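Local coordinates for protein geranylgeranyl pyrophosphate synthetase (Pyrococcus horikoshii, PDB 1WY0) that probably condenses isopentenyl diphosphate with allylic diphosphates to build the C20 isoprenoid precursor geranylgeranyl diphosphate, at residues Ala145-Asp156 / Glu172-Leu181; Val49-Thr58 / Leu181-Ile192. One frame throughout, in Å; residues are numbered along the deposited sequence.

Contact 1: residues Ala145-Asp156 / Glu172-Leu181; sequences ASNELCEGQARD and EMISGKTGAL. With HG (mercury (II) ion), chain B.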
loop_
_atom_site.group_PDB
_atom_site.type_symbol
_atom_site.label_atom_id
_atom_site.label_comp_id
_atom_site.label_asym_id
_atom_site.label_seq_id
_atom_site.Cartn_x
_atom_site.Cartn_y
_atom_site.Cartn_z
ATOM N N ALA A 145 6.813 2.636 -11.380
ATOM C CA ALA A 145 7.963 2.250 -10.573
ATOM C C ALA A 145 7.435 1.513 -9.347
ATOM O O ALA A 145 8.049 0.568 -8.859
ATOM C CB ALA A 145 8.766 3.480 -10.153
ATOM N N SER A 146 6.289 1.960 -8.852
ATOM C CA SER A 146 5.654 1.318 -7.708
ATOM C C SER A 146 5.376 -0.152 -8.058
ATOM O O SER A 146 5.741 -1.053 -7.311
ATOM C CB SER A 146 4.342 2.019 -7.373
ATOM O OG SER A 146 3.642 1.314 -6.364
ATOM N N ASN A 147 4.740 -0.383 -9.203
ATOM C CA ASN A 147 4.431 -1.741 -9.633
ATOM C C ASN A 147 5.711 -2.591 -9.777
ATOM O O ASN A 147 5.754 -3.734 -9.325
ATOM C CB ASN A 147 3.663 -1.731 -10.968
ATOM C CG ASN A 147 2.279 -1.093 -10.860
ATOM O OD1 ASN A 147 1.552 -1.288 -9.877
ATOM N ND2 ASN A 147 1.901 -0.344 -11.891
ATOM N N GLU A 148 6.749 -2.033 -10.394
ATOM C CA GLU A 148 8.014 -2.759 -10.561
ATOM C C GLU A 148 8.615 -3.155 -9.221
ATOM O O GLU A 148 9.193 -4.234 -9.076
ATOM C CB GLU A 148 9.045 -1.903 -11.283
ATOM C CG GLU A 148 8.914 -1.817 -12.774
ATOM C CD GLU A 148 10.033 -0.962 -13.336
ATOM O OE1 GLU A 148 11.199 -1.414 -13.239
ATOM O OE2 GLU A 148 9.758 0.148 -13.848
ATOM N N LEU A 149 8.504 -2.242 -8.264
ATOM C CA LEU A 149 9.006 -2.434 -6.918
ATOM C C LEU A 149 8.337 -3.658 -6.277
ATOM O O LEU A 149 9.028 -4.502 -5.710
ATOM C CB LEU A 149 8.738 -1.158 -6.115
ATOM C CG LEU A 149 9.087 -1.049 -4.636
ATOM C CD1 LEU A 149 10.560 -1.364 -4.396
ATOM C CD2 LEU A 149 8.767 0.371 -4.176
ATOM N N CYS A 150 7.009 -3.765 -6.373
ATOM C CA CYS A 150 6.296 -4.922 -5.818
ATOM C C CYS A 150 6.707 -6.190 -6.584
ATOM O O CYS A 150 6.859 -7.262 -6.005
ATOM C CB CYS A 150 4.771 -4.758 -5.944
ATOM S SG CYS A 150 3.981 -3.430 -4.992
ATOM N N GLU A 151 6.870 -6.061 -7.893
ATOM C CA GLU A 151 7.261 -7.197 -8.726
ATOM C C GLU A 151 8.665 -7.671 -8.399
ATOM O O GLU A 151 8.912 -8.865 -8.332
ATOM C CB GLU A 151 7.154 -6.829 -10.206
ATOM C CG GLU A 151 5.727 -6.874 -10.733
ATOM C CD GLU A 151 5.588 -6.195 -12.069
ATOM O OE1 GLU A 151 6.630 -5.777 -12.626
ATOM O OE2 GLU A 151 4.441 -6.077 -12.568
ATOM N N GLY A 152 9.577 -6.731 -8.176
ATOM C CA GLY A 152 10.941 -7.091 -7.839
ATOM C C GLY A 152 11.015 -7.748 -6.478
ATOM O O GLY A 152 11.796 -8.677 -6.266
ATOM N N GLN A 153 10.214 -7.265 -5.536
ATOM C CA GLN A 153 10.212 -7.847 -4.211
ATOM C C GLN A 153 9.558 -9.240 -4.261
ATOM O O GLN A 153 9.965 -10.144 -3.541
ATOM C CB GLN A 153 9.480 -6.922 -3.231
ATOM C CG GLN A 153 9.338 -7.481 -1.821
ATOM C CD GLN A 153 10.668 -7.810 -1.158
ATOM O OE1 GLN A 153 11.728 -7.676 -1.774
ATOM N NE2 GLN A 153 10.620 -8.244 0.099
ATOM N N ALA A 154 8.555 -9.410 -5.118
ATOM C CA ALA A 154 7.883 -10.703 -5.260
ATOM C C ALA A 154 8.884 -11.747 -5.767
ATOM O O ALA A 154 8.986 -12.847 -5.227
ATOM C CB ALA A 154 6.725 -10.594 -6.233
ATOM N N ARG A 155 9.617 -11.405 -6.815
ATOM C CA ARG A 155 10.609 -12.328 -7.352
ATOM C C ARG A 155 11.645 -12.631 -6.284
ATOM O O ARG A 155 12.178 -13.733 -6.220
ATOM C CB ARG A 155 11.311 -11.726 -8.566
ATOM C CG ARG A 155 10.397 -11.371 -9.705
ATOM C CD ARG A 155 11.217 -11.159 -10.955
ATOM N NE ARG A 155 10.852 -9.930 -11.634
ATOM C CZ ARG A 155 10.005 -9.848 -12.654
ATOM N NH1 ARG A 155 9.419 -10.935 -13.136
ATOM N NH2 ARG A 155 9.751 -8.666 -13.193
ATOM N N ASP A 156 11.924 -11.648 -5.435
ATOM C CA ASP A 156 12.906 -11.847 -4.379
ATOM C C ASP A 156 12.378 -12.856 -3.366
ATOM O O ASP A 156 13.148 -13.640 -2.806
ATOM C CB ASP A 156 13.256 -10.520 -3.696
ATOM C CG ASP A 156 14.585 -10.583 -2.957
ATOM O OD1 ASP A 156 15.501 -11.307 -3.427
ATOM O OD2 ASP A 156 14.738 -9.906 -1.921
ATOM N N GLU A 172 17.132 -9.258 -12.882
ATOM C CA GLU A 172 15.771 -8.873 -13.224
ATOM C C GLU A 172 15.043 -8.444 -11.943
ATOM O O GLU A 172 14.189 -7.562 -11.960
ATOM C CB GLU A 172 15.046 -10.042 -13.894
ATOM C CG GLU A 172 13.602 -9.748 -14.235
ATOM C CD GLU A 172 12.875 -10.949 -14.802
ATOM O OE1 GLU A 172 13.155 -12.071 -14.339
ATOM O OE2 GLU A 172 12.010 -10.771 -15.693
ATOM N N MET A 173 15.428 -9.062 -10.833
ATOM C CA MET A 173 14.845 -8.786 -9.532
ATOM C C MET A 173 15.338 -7.449 -8.982
ATOM O O MET A 173 14.536 -6.571 -8.632
ATOM C CB MET A 173 15.207 -9.930 -8.578
ATOM C CG MET A 173 14.758 -9.758 -7.120
ATOM S SD MET A 173 15.762 -8.609 -6.138
ATOM C CE MET A 173 17.188 -9.624 -5.699
ATOM N N ILE A 174 16.657 -7.283 -8.926
ATOM C CA ILE A 174 17.180 -6.048 -8.352
ATOM C C ILE A 174 16.767 -4.825 -9.174
ATOM O O ILE A 174 16.605 -3.721 -8.670
ATOM C CB ILE A 174 18.705 -6.150 -8.307
ATOM C CG1 ILE A 174 19.277 -5.100 -7.352
ATOM C CG2 ILE A 174 19.287 -5.878 -9.706
ATOM C CD1 ILE A 174 18.899 -5.373 -5.895
ATOM N N SER A 175 16.639 -5.046 -10.495
ATOM C CA SER A 175 16.263 -3.944 -11.373
ATOM C C SER A 175 14.964 -3.278 -10.919
ATOM O O SER A 175 14.766 -2.077 -11.038
ATOM C CB SER A 175 16.099 -4.498 -12.790
ATOM O OG SER A 175 15.627 -3.461 -13.652
ATOM N N GLY A 176 14.039 -4.113 -10.415
ATOM C CA GLY A 176 12.753 -3.551 -10.033
ATOM C C GLY A 176 12.721 -3.182 -8.548
ATOM O O GLY A 176 12.053 -2.249 -8.124
ATOM N N LYS A 177 13.444 -3.985 -7.738
ATOM C CA LYS A 177 13.480 -3.689 -6.309
ATOM C C LYS A 177 14.003 -2.275 -6.048
ATOM O O LYS A 177 13.338 -1.430 -5.467
ATOM C CB LYS A 177 14.368 -4.719 -5.600
ATOM C CG LYS A 177 14.117 -4.749 -4.087
ATOM C CD LYS A 177 14.585 -6.051 -3.431
ATOM C CE LYS A 177 14.908 -5.877 -1.941
ATOM N NZ LYS A 177 14.692 -7.142 -1.240
ATOM N N THR A 178 15.259 -2.036 -6.484
ATOM C CA THR A 178 15.903 -0.761 -6.169
ATOM C C THR A 178 16.045 0.153 -7.393
ATOM O O THR A 178 15.917 1.369 -7.317
ATOM C CB THR A 178 17.283 -1.064 -5.583
ATOM O OG1 THR A 178 17.993 -1.917 -6.480
ATOM C CG2 THR A 178 17.143 -1.770 -4.230
ATOM N N GLY A 179 16.365 -0.470 -8.543
ATOM C CA GLY A 179 16.632 0.313 -9.749
ATOM C C GLY A 179 15.448 1.200 -10.149
ATOM O O GLY A 179 15.601 2.363 -10.501
ATOM N N ALA A 180 14.245 0.596 -10.139
ATOM C CA ALA A 180 13.070 1.308 -10.638
ATOM C C ALA A 180 12.859 2.661 -9.950
ATOM O O ALA A 180 12.662 3.691 -10.584
ATOM C CB ALA A 180 11.843 0.418 -10.426
ATOM N N LEU A 181 12.859 2.628 -8.603
ATOM C CA LEU A 181 12.586 3.852 -7.856
ATOM C C LEU A 181 13.684 4.903 -8.050
ATOM O O LEU A 181 13.443 6.103 -8.004
ATOM C CB LEU A 181 12.460 3.495 -6.374
ATOM C CG LEU A 181 11.744 4.583 -5.569
ATOM C CD1 LEU A 181 10.339 4.868 -6.103
ATOM C CD2 LEU A 181 11.575 4.213 -4.095
HETATM HG HG HG B . 5.681 -3.357 -2.882
HETATM O O HOH W 1 11.634 -7.013 -10.995
#

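Contact 2: residues Val49-Thr58 / Leu181-Ile192; sequences VRPFVVLTST and LFEASAKVGGII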
loop_
_atom_site.group_PDB
_atom_site.type_symbol
_atom_site.label_atom_id
_atom_site.label_comp_id
_atom_site.label_asym_id
_atom_site.label_seq_id
_atom_site.Cartn_x
_atom_site.Cartn_y
_atom_site.Cartn_z
ATOM N N VAL A 49 18.656 10.534 -0.231
ATOM C CA VAL A 49 19.365 10.488 -1.502
ATOM C C VAL A 49 18.418 10.492 -2.699
ATOM O O VAL A 49 18.686 11.151 -3.702
ATOM C CB VAL A 49 20.262 9.240 -1.593
ATOM C CG1 VAL A 49 20.776 9.067 -3.010
ATOM C CG2 VAL A 49 21.432 9.377 -0.629
ATOM N N ARG A 50 17.319 9.748 -2.601
ATOM C CA ARG A 50 16.361 9.688 -3.697
ATOM C C ARG A 50 15.755 11.055 -3.972
ATOM O O ARG A 50 15.742 11.508 -5.111
ATOM C CB ARG A 50 15.279 8.648 -3.393
ATOM C CG ARG A 50 15.831 7.240 -3.503
ATOM C CD ARG A 50 14.867 6.152 -3.063
ATOM N NE ARG A 50 15.552 4.864 -3.075
ATOM C CZ ARG A 50 16.538 4.531 -2.247
ATOM N NH1 ARG A 50 16.953 5.383 -1.321
ATOM N NH2 ARG A 50 17.130 3.353 -2.364
ATOM N N PRO A 51 15.242 11.733 -2.935
ATOM C CA PRO A 51 14.657 13.058 -3.150
ATOM C C PRO A 51 15.720 14.006 -3.715
ATOM O O PRO A 51 15.434 14.839 -4.573
ATOM C CB PRO A 51 14.209 13.468 -1.750
ATOM C CG PRO A 51 13.924 12.169 -1.081
ATOM C CD PRO A 51 15.069 11.305 -1.536
ATOM N N PHE A 52 16.950 13.870 -3.227
ATOM C CA PHE A 52 18.053 14.700 -3.699
ATOM C C PHE A 52 18.225 14.526 -5.202
ATOM O O PHE A 52 18.483 15.485 -5.921
ATOM C CB PHE A 52 19.365 14.319 -2.999
ATOM C CG PHE A 52 20.535 15.193 -3.383
ATOM C CD1 PHE A 52 20.609 16.513 -2.954
ATOM C CD2 PHE A 52 21.555 14.697 -4.186
ATOM C CE1 PHE A 52 21.681 17.324 -3.318
ATOM C CE2 PHE A 52 22.635 15.499 -4.556
ATOM C CZ PHE A 52 22.697 16.817 -4.119
ATOM N N VAL A 53 18.078 13.298 -5.677
ATOM C CA VAL A 53 18.221 13.034 -7.095
ATOM C C VAL A 53 17.101 13.725 -7.850
ATOM O O VAL A 53 17.288 14.188 -8.977
ATOM C CB VAL A 53 18.206 11.523 -7.367
ATOM C CG1 VAL A 53 18.144 11.242 -8.866
ATOM C CG2 VAL A 53 19.454 10.907 -6.772
ATOM N N VAL A 54 15.937 13.812 -7.221
ATOM C CA VAL A 54 14.800 14.463 -7.846
ATOM C C VAL A 54 15.106 15.946 -8.076
ATOM O O VAL A 54 15.189 16.402 -9.216
ATOM C CB VAL A 54 13.529 14.349 -6.969
ATOM C CG1 VAL A 54 12.378 15.074 -7.637
ATOM C CG2 VAL A 54 13.168 12.877 -6.748
ATOM N N LEU A 55 15.268 16.687 -6.984
ATOM C CA LEU A 55 15.551 18.119 -7.047
ATOM C C LEU A 55 16.812 18.429 -7.849
ATOM O O LEU A 55 16.850 19.407 -8.586
ATOM C CB LEU A 55 15.680 18.700 -5.634
ATOM C CG LEU A 55 14.482 18.437 -4.717
ATOM C CD1 LEU A 55 14.715 19.077 -3.357
ATOM C CD2 LEU A 55 13.220 18.982 -5.356
ATOM N N THR A 56 17.839 17.602 -7.705
ATOM C CA THR A 56 19.079 17.823 -8.437
ATOM C C THR A 56 18.884 17.558 -9.923
ATOM O O THR A 56 19.515 18.205 -10.759
ATOM C CB THR A 56 20.224 16.923 -7.921
ATOM O OG1 THR A 56 20.432 17.166 -6.525
ATOM C CG2 THR A 56 21.515 17.228 -8.663
ATOM N N SER A 57 18.012 16.611 -10.254
ATOM C CA SER A 57 17.750 16.283 -11.650
ATOM C C SER A 57 16.962 17.379 -12.342
ATOM O O SER A 57 17.136 17.617 -13.539
ATOM C CB SER A 57 16.991 14.962 -11.764
ATOM O OG SER A 57 17.871 13.862 -11.614
ATOM N N THR A 58 16.095 18.047 -11.590
ATOM C CA THR A 58 15.329 19.146 -12.164
ATOM C C THR A 58 16.209 20.372 -12.429
ATOM O O THR A 58 15.829 21.314 -13.112
ATOM C CB THR A 58 14.208 19.510 -11.188
ATOM O OG1 THR A 58 13.355 18.375 -11.011
ATOM C CG2 THR A 58 13.377 20.668 -11.747
ATOM N N LEU A 181 12.859 2.628 -8.603
ATOM C CA LEU A 181 12.586 3.852 -7.856
ATOM C C LEU A 181 13.684 4.903 -8.050
ATOM O O LEU A 181 13.443 6.103 -8.004
ATOM C CB LEU A 181 12.460 3.495 -6.374
ATOM C CG LEU A 181 11.744 4.583 -5.569
ATOM C CD1 LEU A 181 10.339 4.868 -6.103
ATOM C CD2 LEU A 181 11.575 4.213 -4.095
ATOM N N PHE A 182 14.901 4.418 -8.246
ATOM C CA PHE A 182 16.004 5.338 -8.434
ATOM C C PHE A 182 15.830 5.998 -9.788
ATOM O O PHE A 182 15.953 7.211 -9.916
ATOM C CB PHE A 182 17.344 4.613 -8.367
ATOM C CG PHE A 182 18.294 5.211 -7.370
ATOM C CD1 PHE A 182 18.280 4.801 -6.045
ATOM C CD2 PHE A 182 19.179 6.212 -7.750
ATOM C CE1 PHE A 182 19.128 5.377 -5.109
ATOM C CE2 PHE A 182 20.038 6.801 -6.817
ATOM C CZ PHE A 182 20.009 6.382 -5.498
ATOM N N GLU A 183 15.521 5.196 -10.796
ATOM C CA GLU A 183 15.312 5.723 -12.140
ATOM C C GLU A 183 14.185 6.753 -12.112
ATOM O O GLU A 183 14.288 7.824 -12.716
ATOM C CB GLU A 183 14.941 4.595 -13.097
ATOM C CG GLU A 183 14.361 5.080 -14.412
ATOM C CD GLU A 183 13.991 3.947 -15.330
ATOM O OE1 GLU A 183 12.796 3.797 -15.613
ATOM O OE2 GLU A 183 14.884 3.192 -15.761
ATOM N N ALA A 184 13.108 6.421 -11.406
ATOM C CA ALA A 184 11.958 7.304 -11.292
ATOM C C ALA A 184 12.337 8.633 -10.657
ATOM O O ALA A 184 11.788 9.667 -11.010
ATOM C CB ALA A 184 10.871 6.637 -10.477
ATOM N N SER A 185 13.266 8.597 -9.708
ATOM C CA SER A 185 13.723 9.800 -9.030
ATOM C C SER A 185 14.325 10.778 -10.044
ATOM O O SER A 185 13.943 11.948 -10.102
ATOM C CB SER A 185 14.782 9.443 -7.979
ATOM O OG SER A 185 14.271 8.551 -7.006
ATOM N N ALA A 186 15.270 10.291 -10.836
ATOM C CA ALA A 186 15.894 11.134 -11.853
ATOM C C ALA A 186 14.903 11.526 -12.951
ATOM O O ALA A 186 14.806 12.673 -13.369
ATOM C CB ALA A 186 17.063 10.362 -12.466
ATOM N N LYS A 187 14.178 10.509 -13.450
ATOM C CA LYS A 187 13.249 10.755 -14.546
ATOM C C LYS A 187 12.184 11.794 -14.180
ATOM O O LYS A 187 11.751 12.598 -14.994
ATOM C CB LYS A 187 12.588 9.427 -14.911
ATOM C CG LYS A 187 11.466 9.602 -15.933
ATOM C CD LYS A 187 10.925 8.262 -16.433
ATOM C CE LYS A 187 10.718 8.241 -17.950
ATOM N NZ LYS A 187 11.419 7.097 -18.525
ATOM N N VAL A 188 11.726 11.730 -12.914
ATOM C CA VAL A 188 10.715 12.686 -12.476
ATOM C C VAL A 188 11.311 14.079 -12.272
ATOM O O VAL A 188 10.635 15.094 -12.383
ATOM C CB VAL A 188 10.105 12.185 -11.166
ATOM C CG1 VAL A 188 9.487 13.358 -10.405
ATOM C CG2 VAL A 188 9.030 11.154 -11.453
ATOM N N GLY A 189 12.599 14.106 -11.953
ATOM C CA GLY A 189 13.269 15.374 -11.769
ATOM C C GLY A 189 13.257 16.086 -13.104
ATOM O O GLY A 189 12.782 17.215 -13.210
ATOM N N GLY A 190 13.770 15.414 -14.129
ATOM C CA GLY A 190 13.800 15.998 -15.456
ATOM C C GLY A 190 12.446 16.537 -15.884
ATOM O O GLY A 190 12.283 17.743 -16.086
ATOM N N ILE A 191 11.472 15.639 -16.009
ATOM C CA ILE A 191 10.122 15.975 -16.452
ATOM C C ILE A 191 9.625 17.296 -15.856
ATOM O O ILE A 191 8.945 18.085 -16.498
ATOM C CB ILE A 191 9.184 14.838 -16.043
ATOM C CG1 ILE A 191 9.461 13.589 -16.884
ATOM C CG2 ILE A 191 7.722 15.256 -16.291
ATOM C CD1 ILE A 191 8.513 12.438 -16.545
ATOM N N ILE A 192 9.952 17.509 -14.566
ATOM C CA ILE A 192 9.440 18.696 -13.889
ATOM C C ILE A 192 10.104 19.978 -14.392
ATOM O O ILE A 192 9.628 21.084 -14.176
ATOM C CB ILE A 192 9.697 18.544 -12.387
ATOM C CG1 ILE A 192 8.808 17.444 -11.804
ATOM C CG2 ILE A 192 9.351 19.860 -11.665
ATOM C CD1 ILE A 192 7.319 17.745 -11.985
#

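Contact 1: residues Ala145-Asp156 / Glu172-Leu181
The carboxylate of Glu-172 lies flat over one face of the Arg-155 guanidinium, CD centred above it and the two planes only 5° apart. This is attraction between charges alone: NH1 of Arg-155 is 3.6 Å from Glu-172 OE2, a long salt bridge toward which no N-H points. At the guanidinium edge a water takes the NE hydrogen of Arg-155 and donates to Glu-172 O.

On the same pair of helices, Lys-177 runs out extended, its CG trans to the backbone N (chi1 -162°). Lys-177 NZ forms a salt bridge with Asp-156 OD2 at 2.8 Å, met from above the carboxylate plane, and donates to Gln-153 OE1 at 3.1 Å. A methionine in its place would probably leave Asp-156 without its counter-charge and the Gln-153 amide freer to turn.

Beside it the bent Met-173 chain sets CG against Gly-152 O (3.3 Å) and CE against Asp-156 OD1. Gly-152 and Gly-176 suit the crossing because a CB on either would clash, and Leu-149 CA can approach Gly-176 O to 3.3 Å. Ala-180 CB sits against Glu-148, whose OE1 pairs with Arg-208.

Cys-150, whose CB points away from this neighbour, binds the mercury ion through SG, and Tyr-81 belongs to the same metal site. Gln-153 also touches Asp-86 in the DDIMD sequence, so this close antiparallel helix pair probably borders the aspartate-rich active-site cavity of the all-helical prenyltransferase fold.

Contact 2: residues Val49-Thr58 / Leu181-Ile192
Leu-181 begins the contact by laying CD2 against Arg-50 CD, 4.0 Å away, where the aliphatic part of the arginine offers a suitable apolar surface. Phe-182 then meets the end of the same side chain. Its CE1 lies over the centre of one guanidinium face, 4.0 Å from Arg-50 CZ, with the planes 71° apart, and Arg-50 NH2 lies in the ring plane, at its edge. Further round, Phe-182 CZ packs on Val-49 CG1 at 3.7 Å and CE2 on Val-53 CG2, two valine methyls against which a flat aromatic ring packs well.

One turn on, Ser-185 is small enough to sit close to the opposing backbone, its CB 3.7 Å from Arg-50 O. With OG trans to the carbonyl carbon (chi1 -60°), its hydroxyl folds back and donates to Leu-181 O. The Ser-185 carbonyl in turn receives a CA-H contact from Val-54. Ala-186 presents its small CB to Val-53 CG1 and Ser-57 OG; that serine hydroxyl likewise donates to its own helix, at Val-53 O. Val-188 adds a looser touch on Val-54 CG1.

At Gly-189 the backbones come closest: its CA is 3.4 Å from Val-54 O, and a CB would strike that oxygen and Ser-57 CB. Gly-189 O accepts from Thr-58 OG1 at 2.6 Å, met well to the side with a C=O...O angle of 105°. Ile-192 closes the line with CG2 against the Thr-58 methyl.

The serines, buried yet bonded within their own helices, bring little polarity to the interface, so the contact rests mainly on apolar fit and on the Arg-50 side chain lying against Phe-182, with CA-H...O contacts as a minor addition and the Thr-58 bond as its one side-chain hydrogen bond between the segments.

Helix 167-193 serves both contacts, with Leu-181 as the shared residue and the centres about 17 Å apart; Ala-145 CB of contact 1 also packs on Ala-184 CB within segment 181-192. Contact 1 joins an antiparallel neighbour at 142° and is only partly buried, ending in an exposed glutamate. Contact 2 joins a nearly parallel helix at 27° and is buried. The chemistry differs accordingly: contact 1 carries salt bridges and an amide bond, and the second subunit reaches several of its residues, whereas contact 2, touched by no other chain, is built round an arginine against a phenylalanine, with valines, an alanine and self-bonded serines. Glycines bring the backbones close in both, and helix 69-90 touches side chains of each.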